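Local coordinates for annexin B22 (Schistosoma mansoni, PDB 4MDU), which binds acidic phospholipid membranes in a calcium-dependent manner, aggregates liposomes in the presence of calcium, and takes part in worm reproduction and host-parasite interaction, at residues B[237-250]-B[276-288]. Numbering follows the deposited sequence.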
loop_
_atom_site.group_PDB
_atom_site.type_symbol
_atom_site.label_atom_id
_atom_site.label_comp_id
_atom_site.label_asym_id
_atom_site.label_seq_id
_atom_site.Cartn_x
_atom_site.Cartn_y
_atom_site.Cartn_z
ATOM N N ILE B 237 -11.708 -17.696 3.060
ATOM C CA ILE B 237 -11.458 -16.537 3.899
ATOM C C ILE B 237 -12.314 -15.387 3.391
ATOM O O ILE B 237 -12.961 -14.693 4.171
ATOM C CB ILE B 237 -9.971 -16.154 3.907
ATOM C CG1 ILE B 237 -9.135 -17.369 4.314
ATOM C CG2 ILE B 237 -9.720 -14.977 4.848
ATOM C CD1 ILE B 237 -7.687 -17.070 4.542
ATOM N N THR B 238 -12.335 -15.199 2.075
ATOM C CA THR B 238 -13.050 -14.063 1.511
ATOM C C THR B 238 -14.519 -14.156 1.843
ATOM O O THR B 238 -15.111 -13.223 2.379
ATOM C CB THR B 238 -12.898 -13.997 -0.004
ATOM O OG1 THR B 238 -11.546 -13.650 -0.325
ATOM C CG2 THR B 238 -13.863 -12.955 -0.584
ATOM N N ARG B 239 -15.098 -15.304 1.524
ATOM C CA ARG B 239 -16.507 -15.536 1.762
ATOM C C ARG B 239 -16.882 -15.157 3.178
ATOM O O ARG B 239 -17.821 -14.388 3.383
ATOM N N VAL B 240 -16.157 -15.695 4.158
ATOM C CA VAL B 240 -16.481 -15.400 5.560
ATOM C C VAL B 240 -16.263 -13.926 5.928
ATOM O O VAL B 240 -17.180 -13.245 6.394
ATOM C CB VAL B 240 -15.699 -16.305 6.564
ATOM C CG1 VAL B 240 -15.980 -15.872 8.000
ATOM C CG2 VAL B 240 -16.066 -17.770 6.374
ATOM N N ILE B 241 -15.047 -13.433 5.720
ATOM C CA ILE B 241 -14.726 -12.080 6.159
ATOM C C ILE B 241 -15.618 -11.040 5.470
ATOM O O ILE B 241 -16.204 -10.184 6.130
ATOM C CB ILE B 241 -13.232 -11.766 5.978
ATOM C CG1 ILE B 241 -12.408 -12.673 6.893
ATOM C CG2 ILE B 241 -12.938 -10.296 6.285
ATOM C CD1 ILE B 241 -12.795 -12.547 8.342
ATOM N N CYS B 242 -15.756 -11.134 4.150
ATOM C CA CYS B 242 -16.517 -10.121 3.422
ATOM C C CYS B 242 -18.035 -10.200 3.592
ATOM O O CYS B 242 -18.714 -9.190 3.433
ATOM C CB CYS B 242 -16.148 -10.113 1.945
ATOM S SG CYS B 242 -14.436 -9.668 1.684
ATOM N N ASN B 243 -18.574 -11.369 3.940
ATOM C CA ASN B 243 -20.030 -11.484 4.027
ATOM C C ASN B 243 -20.670 -11.435 5.400
ATOM O O ASN B 243 -21.814 -11.018 5.513
ATOM C CB ASN B 243 -20.528 -12.736 3.277
ATOM C CG ASN B 243 -20.265 -12.650 1.793
ATOM O OD1 ASN B 243 -20.681 -11.698 1.132
ATOM N ND2 ASN B 243 -19.527 -13.621 1.268
ATOM N N ARG B 244 -19.978 -11.889 6.445
ATOM C CA ARG B 244 -20.649 -11.954 7.742
ATOM C C ARG B 244 -20.947 -10.548 8.221
ATOM O O ARG B 244 -20.200 -9.633 7.923
ATOM C CB ARG B 244 -19.801 -12.693 8.777
ATOM C CG ARG B 244 -19.520 -14.136 8.423
ATOM C CD ARG B 244 -20.821 -14.929 8.100
ATOM N NE ARG B 244 -20.467 -16.262 7.624
ATOM C CZ ARG B 244 -20.900 -16.816 6.498
ATOM N NH1 ARG B 244 -21.752 -16.168 5.716
ATOM N NH2 ARG B 244 -20.487 -18.036 6.167
ATOM N N THR B 245 -22.037 -10.373 8.959
ATOM C CA THR B 245 -22.345 -9.069 9.494
ATOM C C THR B 245 -21.289 -8.693 10.541
ATOM O O THR B 245 -20.584 -9.559 11.072
ATOM C CB THR B 245 -23.719 -9.057 10.146
ATOM O OG1 THR B 245 -23.640 -9.728 11.406
ATOM C CG2 THR B 245 -24.757 -9.745 9.234
ATOM N N PRO B 246 -21.170 -7.397 10.851
ATOM C CA PRO B 246 -20.131 -7.062 11.826
ATOM C C PRO B 246 -20.329 -7.845 13.126
ATOM O O PRO B 246 -19.356 -8.308 13.713
ATOM C CB PRO B 246 -20.328 -5.555 12.040
ATOM C CG PRO B 246 -20.994 -5.091 10.770
ATOM C CD PRO B 246 -21.926 -6.211 10.414
ATOM N N TYR B 247 -21.576 -8.032 13.538
ATOM C CA TYR B 247 -21.867 -8.764 14.778
ATOM C C TYR B 247 -21.414 -10.227 14.721
ATOM O O TYR B 247 -20.725 -10.710 15.633
ATOM C CB TYR B 247 -23.344 -8.614 15.144
ATOM C CG TYR B 247 -23.809 -7.187 14.938
ATOM C CD1 TYR B 247 -23.528 -6.205 15.880
ATOM C CD2 TYR B 247 -24.481 -6.812 13.781
ATOM C CE1 TYR B 247 -23.917 -4.890 15.685
ATOM C CE2 TYR B 247 -24.876 -5.504 13.578
ATOM C CZ TYR B 247 -24.585 -4.544 14.538
ATOM O OH TYR B 247 -24.967 -3.239 14.349
ATOM N N GLN B 248 -21.765 -10.909 13.629
ATOM C CA GLN B 248 -21.336 -12.294 13.394
ATOM C C GLN B 248 -19.810 -12.443 13.336
ATOM O O GLN B 248 -19.269 -13.431 13.844
ATOM C CB GLN B 248 -21.963 -12.832 12.098
ATOM C CG GLN B 248 -21.659 -14.299 11.804
ATOM C CD GLN B 248 -22.253 -15.242 12.838
ATOM O OE1 GLN B 248 -23.258 -14.931 13.479
ATOM N NE2 GLN B 248 -21.616 -16.389 13.021
ATOM N N LEU B 249 -19.125 -11.475 12.710
ATOM C CA LEU B 249 -17.666 -11.516 12.580
ATOM C C LEU B 249 -17.017 -11.444 13.945
ATOM O O LEU B 249 -16.046 -12.143 14.238
ATOM C CB LEU B 249 -17.154 -10.347 11.748
ATOM C CG LEU B 249 -16.723 -10.697 10.342
ATOM C CD1 LEU B 249 -16.158 -9.474 9.651
ATOM C CD2 LEU B 249 -15.709 -11.809 10.409
ATOM N N TYR B 250 -17.554 -10.569 14.778
ATOM C CA TYR B 250 -17.053 -10.447 16.123
ATOM C C TYR B 250 -17.150 -11.788 16.847
ATOM O O TYR B 250 -16.147 -12.328 17.330
ATOM C CB TYR B 250 -17.819 -9.385 16.885
ATOM C CG TYR B 250 -17.285 -9.257 18.277
ATOM C CD1 TYR B 250 -16.055 -8.653 18.508
ATOM C CD2 TYR B 250 -17.977 -9.771 19.353
ATOM C CE1 TYR B 250 -15.540 -8.540 19.786
ATOM C CE2 TYR B 250 -17.471 -9.664 20.638
ATOM C CZ TYR B 250 -16.252 -9.046 20.849
ATOM O OH TYR B 250 -15.745 -8.936 22.126
ATOM N N TYR B 276 -4.812 -7.545 -0.537
ATOM C CA TYR B 276 -5.730 -8.577 -0.083
ATOM C C TYR B 276 -5.747 -8.622 1.444
ATOM O O TYR B 276 -6.815 -8.613 2.067
ATOM C CB TYR B 276 -5.380 -9.939 -0.690
ATOM C CG TYR B 276 -6.348 -11.036 -0.302
ATOM C CD1 TYR B 276 -7.692 -10.953 -0.644
ATOM C CD2 TYR B 276 -5.913 -12.158 0.391
ATOM C CE1 TYR B 276 -8.572 -11.942 -0.299
ATOM C CE2 TYR B 276 -6.788 -13.159 0.743
ATOM C CZ TYR B 276 -8.114 -13.045 0.396
ATOM O OH TYR B 276 -8.989 -14.033 0.747
ATOM N N ARG B 277 -4.566 -8.627 2.055
ATOM C CA ARG B 277 -4.497 -8.562 3.518
ATOM C C ARG B 277 -5.144 -7.289 4.048
ATOM O O ARG B 277 -5.925 -7.322 5.003
ATOM C CB ARG B 277 -3.048 -8.688 4.000
ATOM C CG ARG B 277 -2.813 -8.179 5.413
ATOM C CD ARG B 277 -1.429 -8.555 5.906
ATOM N NE ARG B 277 -0.425 -8.343 4.871
ATOM C CZ ARG B 277 0.840 -8.748 4.959
ATOM N NH1 ARG B 277 1.264 -9.392 6.045
ATOM N NH2 ARG B 277 1.682 -8.514 3.958
ATOM N N LYS B 278 -4.822 -6.159 3.420
ATOM C CA LYS B 278 -5.306 -4.869 3.900
ATOM C C LYS B 278 -6.832 -4.795 3.803
ATOM O O LYS B 278 -7.492 -4.257 4.691
ATOM C CB LYS B 278 -4.665 -3.702 3.121
ATOM C CG LYS B 278 -3.140 -3.663 3.140
ATOM C CD LYS B 278 -2.615 -2.386 2.470
ATOM C CE LYS B 278 -1.164 -2.521 1.998
ATOM N NZ LYS B 278 -1.049 -2.748 0.516
ATOM N N LEU B 279 -7.390 -5.305 2.713
ATOM C CA LEU B 279 -8.842 -5.352 2.573
ATOM C C LEU B 279 -9.460 -6.240 3.678
ATOM O O LEU B 279 -10.347 -5.808 4.415
ATOM C CB LEU B 279 -9.235 -5.837 1.169
ATOM C CG LEU B 279 -10.734 -6.088 0.939
ATOM C CD1 LEU B 279 -11.516 -4.832 1.237
ATOM C CD2 LEU B 279 -11.044 -6.575 -0.483
ATOM N N LEU B 280 -8.975 -7.470 3.807
ATOM C CA LEU B 280 -9.470 -8.372 4.856
ATOM C C LEU B 280 -9.309 -7.748 6.239
ATOM O O LEU B 280 -10.223 -7.803 7.065
ATOM C CB LEU B 280 -8.731 -9.710 4.817
ATOM C CG LEU B 280 -8.916 -10.560 3.553
ATOM C CD1 LEU B 280 -8.102 -11.847 3.618
ATOM C CD2 LEU B 280 -10.371 -10.879 3.395
ATOM N N VAL B 281 -8.150 -7.146 6.496
ATOM C CA VAL B 281 -7.911 -6.544 7.806
ATOM C C VAL B 281 -8.862 -5.390 8.049
ATOM O O VAL B 281 -9.454 -5.273 9.138
ATOM C CB VAL B 281 -6.463 -6.073 7.985
ATOM C CG1 VAL B 281 -6.374 -5.129 9.180
ATOM C CG2 VAL B 281 -5.522 -7.275 8.153
ATOM N N ALA B 282 -9.026 -4.546 7.031
ATOM C CA ALA B 282 -9.999 -3.458 7.118
ATOM C C ALA B 282 -11.394 -3.989 7.478
ATOM O O ALA B 282 -12.028 -3.501 8.422
ATOM C CB ALA B 282 -10.058 -2.670 5.818
ATOM N N VAL B 283 -11.881 -4.967 6.719
ATOM C CA VAL B 283 -13.236 -5.478 6.944
ATOM C C VAL B 283 -13.402 -6.072 8.348
ATOM O O VAL B 283 -14.380 -5.782 9.045
ATOM C CB VAL B 283 -13.641 -6.510 5.884
ATOM C CG1 VAL B 283 -14.988 -7.192 6.260
ATOM C CG2 VAL B 283 -13.719 -5.857 4.494
ATOM N N LEU B 284 -12.438 -6.884 8.773
ATOM C CA LEU B 284 -12.492 -7.504 10.101
ATOM C C LEU B 284 -12.500 -6.440 11.187
ATOM O O LEU B 284 -13.306 -6.497 12.132
ATOM C CB LEU B 284 -11.306 -8.452 10.317
ATOM C CG LEU B 284 -11.284 -9.208 11.655
ATOM C CD1 LEU B 284 -12.625 -9.879 11.940
ATOM C CD2 LEU B 284 -10.129 -10.212 11.681
ATOM N N ARG B 285 -11.615 -5.457 11.030
ATOM C CA ARG B 285 -11.463 -4.418 12.039
ATOM C C ARG B 285 -12.655 -3.479 12.011
ATOM O O ARG B 285 -13.025 -2.911 13.038
ATOM C CB ARG B 285 -10.138 -3.668 11.859
ATOM C CG ARG B 285 -8.895 -4.525 12.135
ATOM C CD ARG B 285 -7.586 -3.673 12.150
ATOM N NE ARG B 285 -7.554 -2.748 13.285
ATOM C CZ ARG B 285 -6.772 -1.673 13.381
ATOM N NH1 ARG B 285 -5.926 -1.342 12.404
ATOM N NH2 ARG B 285 -6.854 -0.914 14.460
ATOM N N TYR B 286 -13.283 -3.337 10.843
ATOM C CA TYR B 286 -14.512 -2.558 10.774
ATOM C C TYR B 286 -15.540 -3.159 11.727
ATOM O O TYR B 286 -16.375 -2.458 12.320
ATOM C CB TYR B 286 -15.083 -2.543 9.353
ATOM C CG TYR B 286 -16.247 -1.590 9.236
ATOM C CD1 TYR B 286 -17.561 -2.045 9.242
ATOM C CD2 TYR B 286 -16.029 -0.228 9.164
ATOM C CE1 TYR B 286 -18.630 -1.146 9.151
ATOM C CE2 TYR B 286 -17.076 0.668 9.075
ATOM C CZ TYR B 286 -18.366 0.221 9.071
ATOM O OH TYR B 286 -19.379 1.159 8.990
ATOM N N ALA B 287 -15.477 -4.476 11.854
ATOM C CA ALA B 287 -16.360 -5.175 12.762
ATOM C C ALA B 287 -15.854 -5.130 14.204
ATOM O O ALA B 287 -16.586 -4.715 15.090
ATOM C CB ALA B 287 -16.567 -6.607 12.310
ATOM N N ILE B 288 -14.613 -5.548 14.443
ATOM C CA ILE B 288 -14.186 -5.824 15.824
ATOM C C ILE B 288 -13.303 -4.744 16.480
ATOM O O ILE B 288 -12.993 -4.831 17.668
ATOM C CB ILE B 288 -13.467 -7.173 15.933
ATOM C CG1 ILE B 288 -12.086 -7.087 15.281
ATOM C CG2 ILE B 288 -14.293 -8.277 15.282
ATOM C CD1 ILE B 288 -11.151 -8.234 15.662
#
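Largely within what is predicted to be the third annexin repeat, segments 237-250 and 276-288 pack together in the all-helical annexin fold, with Val283, Leu284 and Ala287 meeting Ile241, Leu249 and Pro246 at the centre. As short segments, 276-288 runs at 38° to 237-243 but at 94° to 246-250, so the one helix packs roughly alongside the first and crosses the second almost perpendicularly. Pro246, just after the N-cap Thr245, lies in the first turn of the second helix, where the small Ala287 allows close approach: the two CA atoms of Pro246 and Ala287 are 4.3 Å apart, and Ala287 CB sits 3.6 Å from Pro246 O and 3.8 Å from Leu249 CB. Leu249 reaches farther in, its CD2 3.9 Å from Leu284 CD1. Ile241 and Val283 run antiparallel alongside one another; Val283 CG1, anti to its backbone nitrogen (chi1 171°), packs 3.7 Å from Ile241 CG2 and also makes van der Waals contact with the Ile241 carbonyl oxygen. Ile268 of helix 264-271 also touches Ile241 and Leu280, extending this apolar core. At the end near Asp275, a calcium-binding residue, a single hydrogen bond joins the apolar packing: Tyr276 OH and Thr238 OG1 are 2.8 Å apart, OG1 lying level with the ring beyond its rim. Leu280 CD1 sits above that ring near its perimeter, and also meets Ile237 CG2 at 3.7 Å. Leu124 and Gly125 of the second subunit pack on Ile237 and Tyr276, respectively. At the other end, Ile288 lies across the Tyr250 side chain, nearly perpendicular to it, with Ile288 CG2 3.7 Å from Tyr250 CD1 at the ring edge.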